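Local coordinates for CBS domain protein (Sulfolobus tokodaii, PDB 2EF7) that has no established function but, as a protein with two CBS domains, may sense adenosine-containing ligands as some relatives with paired CBS domains do, at residues Ile15-Lys19 / Val38-Asp42; Asp54-Ala58 / Glu71-Ala75; Ala89-Met93 / Ile114-Ile119. All coordinates share one frame; numbering follows the deposited sequence.

Interaction 1. Residues Ile15-Lys19 / Val38-Asp42; sequences ISVTK and VIVVD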
loop_
_atom_site.group_PDB
_atom_site.type_symbol
_atom_site.label_atom_id
_atom_site.label_comp_id
_atom_site.label_asym_id
_atom_site.label_seq_id
_atom_site.Cartn_x
_atom_site.Cartn_y
_atom_site.Cartn_z
ATOM N N ILE A 15 10.315 -15.758 -14.300
ATOM C CA ILE A 15 11.503 -16.130 -15.047
ATOM C C ILE A 15 12.482 -16.903 -14.189
ATOM O O ILE A 15 12.782 -16.501 -13.062
ATOM C CB ILE A 15 12.217 -14.885 -15.599
ATOM C CG1 ILE A 15 11.255 -14.091 -16.486
ATOM C CG2 ILE A 15 13.460 -15.298 -16.363
ATOM C CD1 ILE A 15 10.743 -14.865 -17.688
ATOM N N SER A 16 12.994 -18.006 -14.732
ATOM C CA SER A 16 13.960 -18.826 -14.015
ATOM C C SER A 16 15.156 -19.153 -14.894
ATOM O O SER A 16 15.072 -19.080 -16.112
ATOM C CB SER A 16 13.313 -20.137 -13.576
ATOM O OG SER A 16 13.028 -20.946 -14.703
ATOM N N VAL A 17 16.265 -19.523 -14.263
ATOM C CA VAL A 17 17.482 -19.908 -14.975
ATOM C C VAL A 17 17.964 -21.165 -14.283
ATOM O O VAL A 17 17.698 -21.353 -13.092
ATOM C CB VAL A 17 18.590 -18.811 -14.889
ATOM C CG1 VAL A 17 18.081 -17.505 -15.504
ATOM C CG2 VAL A 17 19.020 -18.602 -13.430
ATOM N N THR A 18 18.663 -22.028 -15.008
ATOM C CA THR A 18 19.143 -23.266 -14.416
ATOM C C THR A 18 20.316 -22.984 -13.493
ATOM O O THR A 18 20.998 -21.968 -13.631
ATOM C CB THR A 18 19.577 -24.277 -15.492
ATOM O OG1 THR A 18 20.756 -23.804 -16.143
ATOM C CG2 THR A 18 18.486 -24.442 -16.525
ATOM N N LYS A 19 20.556 -23.894 -12.554
ATOM C CA LYS A 19 21.631 -23.719 -11.584
ATOM C C LYS A 19 23.045 -23.615 -12.153
ATOM O O LYS A 19 23.970 -23.241 -11.437
ATOM C CB LYS A 19 21.575 -24.826 -10.528
ATOM C CG LYS A 19 21.826 -26.223 -11.045
ATOM C CD LYS A 19 21.928 -27.200 -9.876
ATOM C CE LYS A 19 22.162 -28.625 -10.361
ATOM N NZ LYS A 19 22.367 -29.566 -9.224
ATOM N N VAL A 38 15.594 -13.513 -10.618
ATOM C CA VAL A 38 15.124 -14.711 -11.284
ATOM C C VAL A 38 15.222 -15.864 -10.305
ATOM O O VAL A 38 16.022 -15.841 -9.374
ATOM C CB VAL A 38 15.965 -15.062 -12.544
ATOM C CG1 VAL A 38 15.799 -13.985 -13.605
ATOM C CG2 VAL A 38 17.435 -15.221 -12.167
ATOM N N ILE A 39 14.392 -16.868 -10.512
ATOM C CA ILE A 39 14.422 -18.050 -9.670
ATOM C C ILE A 39 15.443 -18.990 -10.284
ATOM O O ILE A 39 15.491 -19.139 -11.500
ATOM C CB ILE A 39 13.062 -18.760 -9.677
ATOM C CG1 ILE A 39 11.990 -17.810 -9.153
ATOM C CG2 ILE A 39 13.138 -20.050 -8.854
ATOM C CD1 ILE A 39 12.252 -17.328 -7.728
ATOM N N VAL A 40 16.279 -19.607 -9.457
ATOM C CA VAL A 40 17.237 -20.564 -9.985
ATOM C C VAL A 40 16.593 -21.941 -9.788
ATOM O O VAL A 40 16.116 -22.253 -8.689
ATOM C CB VAL A 40 18.570 -20.526 -9.231
ATOM C CG1 VAL A 40 19.531 -21.516 -9.865
ATOM C CG2 VAL A 40 19.153 -19.089 -9.245
ATOM N N VAL A 41 16.540 -22.742 -10.850
ATOM C CA VAL A 41 15.951 -24.068 -10.748
ATOM C C VAL A 41 16.932 -25.171 -11.075
ATOM O O VAL A 41 17.930 -24.968 -11.775
ATOM C CB VAL A 41 14.713 -24.261 -11.671
ATOM C CG1 VAL A 41 13.615 -23.281 -11.293
ATOM C CG2 VAL A 41 15.102 -24.104 -13.126
ATOM N N ASP A 42 16.627 -26.342 -10.531
ATOM C CA ASP A 42 17.401 -27.552 -10.721
ATOM C C ASP A 42 16.327 -28.470 -11.280
ATOM O O ASP A 42 15.492 -28.961 -10.530
ATOM C CB ASP A 42 17.889 -28.072 -9.367
ATOM C CG ASP A 42 18.784 -29.296 -9.491
ATOM O OD1 ASP A 42 18.551 -30.128 -10.391
ATOM O OD2 ASP A 42 19.718 -29.434 -8.673
#
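K19, V17 and V41 lose the largest areas to the contact between residues 15-19 and 38-42, where strand 16-18 pairs in parallel with strand 38-42. V17 is held through both of its backbone polar groups. Its N donates to I39 O at 2.9 Å, with the carbonyl pointing almost straight at the donor, and its O accepts from V41 N at 2.9 Å. Further on, V41 O takes a weak bond from K19 N that is well bent (130°).

The valine side chains sort onto two faces. V17 shares one with V38 and V40: its CG2 meets V38 CG2 at 3.9 Å, the two side chains crossing at about a right angle, and lies a little farther from V40 CG2. V41 is on the other face, where its CG1 rests 3.9 Å from S16 CB.

K19 ends the pairing. Its CG sits between the backbone N and the carbonyl carbon (chi1 65°), and from there the fully extended chain runs to D42, passing its carboxylate with CD and CE before NZ forms a salt bridge with D42 OD2 at 2.7 Å. The ammonium approaches from above the carboxylate plane, 44° out of it. At the other end of the side chain, K19 CA packs on V40 CG1 at 3.5 Å. Replacing K19 with an alanine would probably leave the D42 carboxylate without its charge partner and without the methylenes that run past it.

The pair forms the two strands of a right-handed beta-alpha-beta unit of the CBS fold. The intervening helix 23-33 packs I26 and M30 on V38, strand 45-51 continues the sheet beyond V38 and V40, and L110 of strand 110-115 packs against S16, I39 and V41 on the opposite face.

Interaction 2. Residues Asp54-Ala58 / Glu71-Ala75; sequences DIVKA and EFMTA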
loop_
_atom_site.group_PDB
_atom_site.type_symbol
_atom_site.label_atom_id
_atom_site.label_comp_id
_atom_site.label_asym_id
_atom_site.label_seq_id
_atom_site.Cartn_x
_atom_site.Cartn_y
_atom_site.Cartn_z
ATOM N N ASP A 54 22.696 -9.588 -5.905
ATOM C CA ASP A 54 23.511 -10.793 -5.870
ATOM C C ASP A 54 24.518 -10.747 -6.999
ATOM O O ASP A 54 25.656 -11.180 -6.834
ATOM C CB ASP A 54 22.662 -12.051 -6.007
ATOM C CG ASP A 54 21.817 -12.314 -4.782
ATOM O OD1 ASP A 54 22.305 -12.035 -3.665
ATOM O OD2 ASP A 54 20.679 -12.812 -4.934
ATOM N N ILE A 55 24.097 -10.226 -8.148
ATOM C CA ILE A 55 24.996 -10.124 -9.284
ATOM C C ILE A 55 26.116 -9.131 -8.982
ATOM O O ILE A 55 27.290 -9.439 -9.176
ATOM C CB ILE A 55 24.237 -9.684 -10.559
ATOM C CG1 ILE A 55 23.403 -10.861 -11.082
ATOM C CG2 ILE A 55 25.222 -9.231 -11.642
ATOM C CD1 ILE A 55 22.740 -10.589 -12.410
ATOM N N VAL A 56 25.754 -7.951 -8.490
ATOM C CA VAL A 56 26.743 -6.929 -8.175
ATOM C C VAL A 56 27.709 -7.419 -7.108
ATOM O O VAL A 56 28.908 -7.173 -7.174
ATOM C CB VAL A 56 26.073 -5.637 -7.686
ATOM C CG1 VAL A 56 27.140 -4.642 -7.194
ATOM C CG2 VAL A 56 25.279 -5.023 -8.814
ATOM N N LYS A 57 27.177 -8.127 -6.125
ATOM C CA LYS A 57 27.996 -8.645 -5.049
ATOM C C LYS A 57 29.038 -9.621 -5.601
ATOM O O LYS A 57 30.215 -9.538 -5.256
ATOM C CB LYS A 57 27.098 -9.335 -4.023
ATOM C CG LYS A 57 27.704 -9.500 -2.653
ATOM C CD LYS A 57 26.772 -8.936 -1.586
ATOM C CE LYS A 57 25.430 -9.659 -1.556
ATOM N NZ LYS A 57 24.530 -9.111 -0.496
ATOM N N ALA A 58 28.615 -10.540 -6.465
ATOM C CA ALA A 58 29.549 -11.516 -7.023
ATOM C C ALA A 58 30.659 -10.835 -7.818
ATOM O O ALA A 58 31.826 -11.249 -7.761
ATOM C CB ALA A 58 28.815 -12.508 -7.894
ATOM N N GLU A 71 26.633 -20.729 -7.724
ATOM C CA GLU A 71 27.781 -20.235 -6.966
ATOM C C GLU A 71 27.591 -18.867 -6.321
ATOM O O GLU A 71 28.365 -18.497 -5.443
ATOM C CB GLU A 71 29.030 -20.166 -7.846
ATOM C CG GLU A 71 29.443 -21.469 -8.505
ATOM C CD GLU A 71 30.765 -21.333 -9.246
ATOM O OE1 GLU A 71 31.802 -21.166 -8.569
ATOM O OE2 GLU A 71 30.767 -21.377 -10.499
ATOM N N PHE A 72 26.582 -18.108 -6.743
ATOM C CA PHE A 72 26.392 -16.777 -6.170
ATOM C C PHE A 72 24.959 -16.397 -5.861
ATOM O O PHE A 72 24.687 -15.289 -5.396
ATOM C CB PHE A 72 27.026 -15.714 -7.081
ATOM C CG PHE A 72 26.319 -15.512 -8.392
ATOM C CD1 PHE A 72 25.429 -14.456 -8.561
ATOM C CD2 PHE A 72 26.582 -16.350 -9.481
ATOM C CE1 PHE A 72 24.812 -14.228 -9.800
ATOM C CE2 PHE A 72 25.971 -16.139 -10.719
ATOM C CZ PHE A 72 25.087 -15.075 -10.881
HETATM N N MSE A 73 24.038 -17.318 -6.114
HETATM C CA MSE A 73 22.630 -17.068 -5.840
HETATM C C MSE A 73 22.413 -17.056 -4.328
HETATM O O MSE A 73 23.315 -17.369 -3.556
HETATM C CB MSE A 73 21.786 -18.203 -6.428
HETATM C CG MSE A 73 21.963 -19.506 -5.661
HETATM SE SE MSE A 73 21.009 -21.010 -6.394
HETATM C CE MSE A 73 21.654 -22.406 -5.166
ATOM N N THR A 74 21.212 -16.674 -3.912
ATOM C CA THR A 74 20.853 -16.725 -2.503
ATOM C C THR A 74 20.182 -18.098 -2.461
ATOM O O THR A 74 19.139 -18.293 -3.089
ATOM C CB THR A 74 19.824 -15.646 -2.128
ATOM O OG1 THR A 74 20.449 -14.355 -2.156
ATOM C CG2 THR A 74 19.260 -15.914 -0.740
ATOM N N ALA A 75 20.793 -19.055 -1.767
ATOM C CA ALA A 75 20.239 -20.402 -1.695
ATOM C C ALA A 75 18.982 -20.457 -0.850
ATOM O O ALA A 75 18.907 -19.826 0.202
ATOM C CB ALA A 75 21.274 -21.379 -1.141
HETATM O O HOH W 1 26.356 -13.196 -4.958
#
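F72 lies against helix residues D54, I55 and A58, and its side chain can be followed outward from the backbone. CB meets the methyl of A58, CB to CB, at 3.8 Å. CG stays beside that same methyl, F72 CG to A58 CB being 3.9 Å, and the methyl approaches the ring obliquely. At CD1 the neighbour becomes polar: D54 O lies 3.7 Å from F72 CD1, again oblique to the ring. CE1 then reaches I55 CG1 at 3.9 Å, where the isoleucine comes up at the ring edge, near its plane. The I55 and F72 side chains run alongside one another in the same direction. The ring gets there because CG is placed between the backbone N and the carbonyl carbon (chi1 69°), which turns CD1 and CE1 toward the helix.

Polar links accompany this packing. A water donates to D54 O at 2.8 Å and to F72 O at 2.7 Å, bridging the two backbones. D54 O thus has two donors, the water and A58 N of its own helix, the latter at 3.0 Å. The other link is through side chains: T74 OG1 donates to D54 OD2 at 3.2 Å, reaching it on the syn side, 28° out of the carboxylate plane. D54 OD2 also accepts from T51 N, so one carboxylate oxygen ties the start of helix 52-60 to strand 74-75.

The contact thereby fastens helix 52-60 to the stretch that enters strand 74-75, the outer strand of the same sheet as 45-51. F72 also touches I50 of strand 45-51 and both L23 and I26 of helix 23-33, closing over the hydrophobic interior between helices and sheet. I55 packs in addition on V56 of the second subunit, so helix 52-60 lies at a subunit interface.

Interaction 3. Residues Ala89-Met93 / Ile114-Ile119; sequences ALALM and ISIRDI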
loop_
_atom_site.group_PDB
_atom_site.type_symbol
_atom_site.label_atom_id
_atom_site.label_comp_id
_atom_site.label_asym_id
_atom_site.label_seq_id
_atom_site.Cartn_x
_atom_site.Cartn_y
_atom_site.Cartn_z
ATOM N N ALA A 89 0.662 -20.113 3.166
ATOM C CA ALA A 89 1.798 -19.372 2.633
ATOM C C ALA A 89 2.209 -18.326 3.678
ATOM O O ALA A 89 3.396 -18.090 3.906
ATOM C CB ALA A 89 1.410 -18.689 1.321
ATOM N N LEU A 90 1.216 -17.716 4.318
ATOM C CA LEU A 90 1.463 -16.710 5.343
ATOM C C LEU A 90 2.245 -17.291 6.517
ATOM O O LEU A 90 3.198 -16.685 7.012
ATOM C CB LEU A 90 0.143 -16.154 5.867
ATOM C CG LEU A 90 0.293 -15.067 6.932
ATOM C CD1 LEU A 90 1.094 -13.899 6.386
ATOM C CD2 LEU A 90 -1.088 -14.609 7.366
ATOM N N ALA A 91 1.836 -18.465 6.973
ATOM C CA ALA A 91 2.513 -19.085 8.097
ATOM C C ALA A 91 3.967 -19.385 7.755
ATOM O O ALA A 91 4.843 -19.252 8.608
ATOM C CB ALA A 91 1.794 -20.352 8.509
ATOM N N LEU A 92 4.227 -19.771 6.505
ATOM C CA LEU A 92 5.585 -20.096 6.085
ATOM C C LEU A 92 6.436 -18.831 5.987
ATOM O O LEU A 92 7.604 -18.833 6.361
ATOM C CB LEU A 92 5.566 -20.834 4.738
ATOM C CG LEU A 92 6.670 -21.871 4.526
ATOM C CD1 LEU A 92 6.612 -22.895 5.645
ATOM C CD2 LEU A 92 6.499 -22.560 3.185
HETATM N N MSE A 93 5.846 -17.751 5.486
HETATM C CA MSE A 93 6.560 -16.487 5.374
HETATM C C MSE A 93 6.983 -15.982 6.762
HETATM O O MSE A 93 8.142 -15.601 6.966
HETATM C CB MSE A 93 5.677 -15.447 4.680
HETATM C CG MSE A 93 5.535 -15.662 3.181
HETATM SE SE MSE A 93 4.198 -14.522 2.380
HETATM C CE MSE A 93 3.706 -15.653 0.894
ATOM N N ILE A 114 4.545 -16.036 -4.900
ATOM C CA ILE A 114 3.497 -15.412 -4.087
ATOM C C ILE A 114 4.175 -14.504 -3.063
ATOM O O ILE A 114 5.166 -14.890 -2.450
ATOM C CB ILE A 114 2.624 -16.479 -3.334
ATOM C CG1 ILE A 114 1.480 -15.795 -2.584
ATOM C CG2 ILE A 114 3.457 -17.261 -2.333
ATOM C CD1 ILE A 114 0.170 -15.833 -3.311
ATOM N N SER A 115 3.648 -13.298 -2.879
ATOM C CA SER A 115 4.246 -12.359 -1.936
ATOM C C SER A 115 3.278 -11.969 -0.829
ATOM O O SER A 115 2.069 -12.157 -0.943
ATOM C CB SER A 115 4.695 -11.092 -2.662
ATOM O OG SER A 115 3.574 -10.287 -2.981
ATOM N N ILE A 116 3.829 -11.406 0.238
ATOM C CA ILE A 116 3.034 -10.980 1.373
ATOM C C ILE A 116 1.938 -10.006 0.932
ATOM O O ILE A 116 0.860 -9.971 1.524
ATOM C CB ILE A 116 3.927 -10.313 2.447
ATOM C CG1 ILE A 116 3.105 -10.049 3.708
ATOM C CG2 ILE A 116 4.545 -9.033 1.897
ATOM C CD1 ILE A 116 2.606 -11.314 4.375
ATOM N N ARG A 117 2.205 -9.219 -0.106
ATOM C CA ARG A 117 1.202 -8.277 -0.594
ATOM C C ARG A 117 0.066 -9.023 -1.271
ATOM O O ARG A 117 -1.084 -8.569 -1.249
ATOM C CB ARG A 117 1.808 -7.274 -1.580
ATOM C CG ARG A 117 2.850 -6.342 -0.979
ATOM C CD ARG A 117 2.368 -5.717 0.326
ATOM N NE ARG A 117 3.300 -4.703 0.818
ATOM C CZ ARG A 117 3.376 -4.299 2.083
ATOM N NH1 ARG A 117 2.577 -4.826 3.003
ATOM N NH2 ARG A 117 4.250 -3.363 2.430
ATOM N N ASP A 118 0.387 -10.162 -1.889
ATOM C CA ASP A 118 -0.639 -10.964 -2.548
ATOM C C ASP A 118 -1.584 -11.487 -1.468
ATOM O O ASP A 118 -2.790 -11.595 -1.683
ATOM C CB ASP A 118 -0.029 -12.154 -3.293
ATOM C CG ASP A 118 0.740 -11.742 -4.531
ATOM O OD1 ASP A 118 0.206 -10.936 -5.328
ATOM O OD2 ASP A 118 1.873 -12.237 -4.715
ATOM N N ILE A 119 -1.017 -11.806 -0.305
ATOM C CA ILE A 119 -1.791 -12.326 0.815
ATOM C C ILE A 119 -2.793 -11.314 1.373
ATOM O O ILE A 119 -3.958 -11.642 1.582
ATOM C CB ILE A 119 -0.857 -12.820 1.939
ATOM C CG1 ILE A 119 -0.005 -13.982 1.405
ATOM C CG2 ILE A 119 -1.676 -13.256 3.154
ATOM C CD1 ILE A 119 0.928 -14.593 2.419
#
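Apolar contacts join M93 and L90 of helix 86-96 to I114, I116 and I119. The selenomethionine at M93 lies extended beyond CG and ends in this hydrophobic cluster: its CE touches I114 CG2 at 3.6 Å, the two side chains meeting at about a right angle, and its SE faces I116 CD1 at 4.1 Å. M93 and I119 reach for each other tip to tip, SE lying 3.3 Å from I119 CD1. L90, with CG anti to N (chi1 -179°), places CD1 at 3.6 Å from I116 CD1, while its CB rests 3.9 Å from I119 CD1. That one methyl of I119 is therefore shared by L90, M93 and also A89.

The side-chain polar bonds lie within 114-119. S115 and D118 form a capping box at the start of helix 116-126: S115 N donates to D118 OD2 at 2.8 Å, on the anti side of the carboxylate, and S115 OG accepts a weak bond from D118 N. This box starts the helix that presents I116 and I119 to helix 86-96. D118 has a second partner in R121, a salt bridge through OD1.

Within the second CBS repeat, helix 86-96 packs on strand 110-115 and helix 116-126, with L101 of strand 100-104 touching both M93 and I114, and I116 meeting I123 of the third subunit.

Overall arrangement
From the N terminus, interaction 1 comes first, closing the loop that runs through helix 23-33 and pairing two parallel strands. Interaction 2 opens only after it, bridging the linker between helix 52-60 and strand 74-75, and so joins helix 52-60 to the strand that follows the linker. Interaction 3 closes last, around strands 100-104 and 110-115. The three are in series, neither nested nor crossed. Interactions 1 and 2 reach the same four-stranded sheet and touch, with V40 CB 3.8 Å from M73 SE. Interaction 3 stands apart on the other side of the chain's centre, its centre about 21 Å from that of interaction 1.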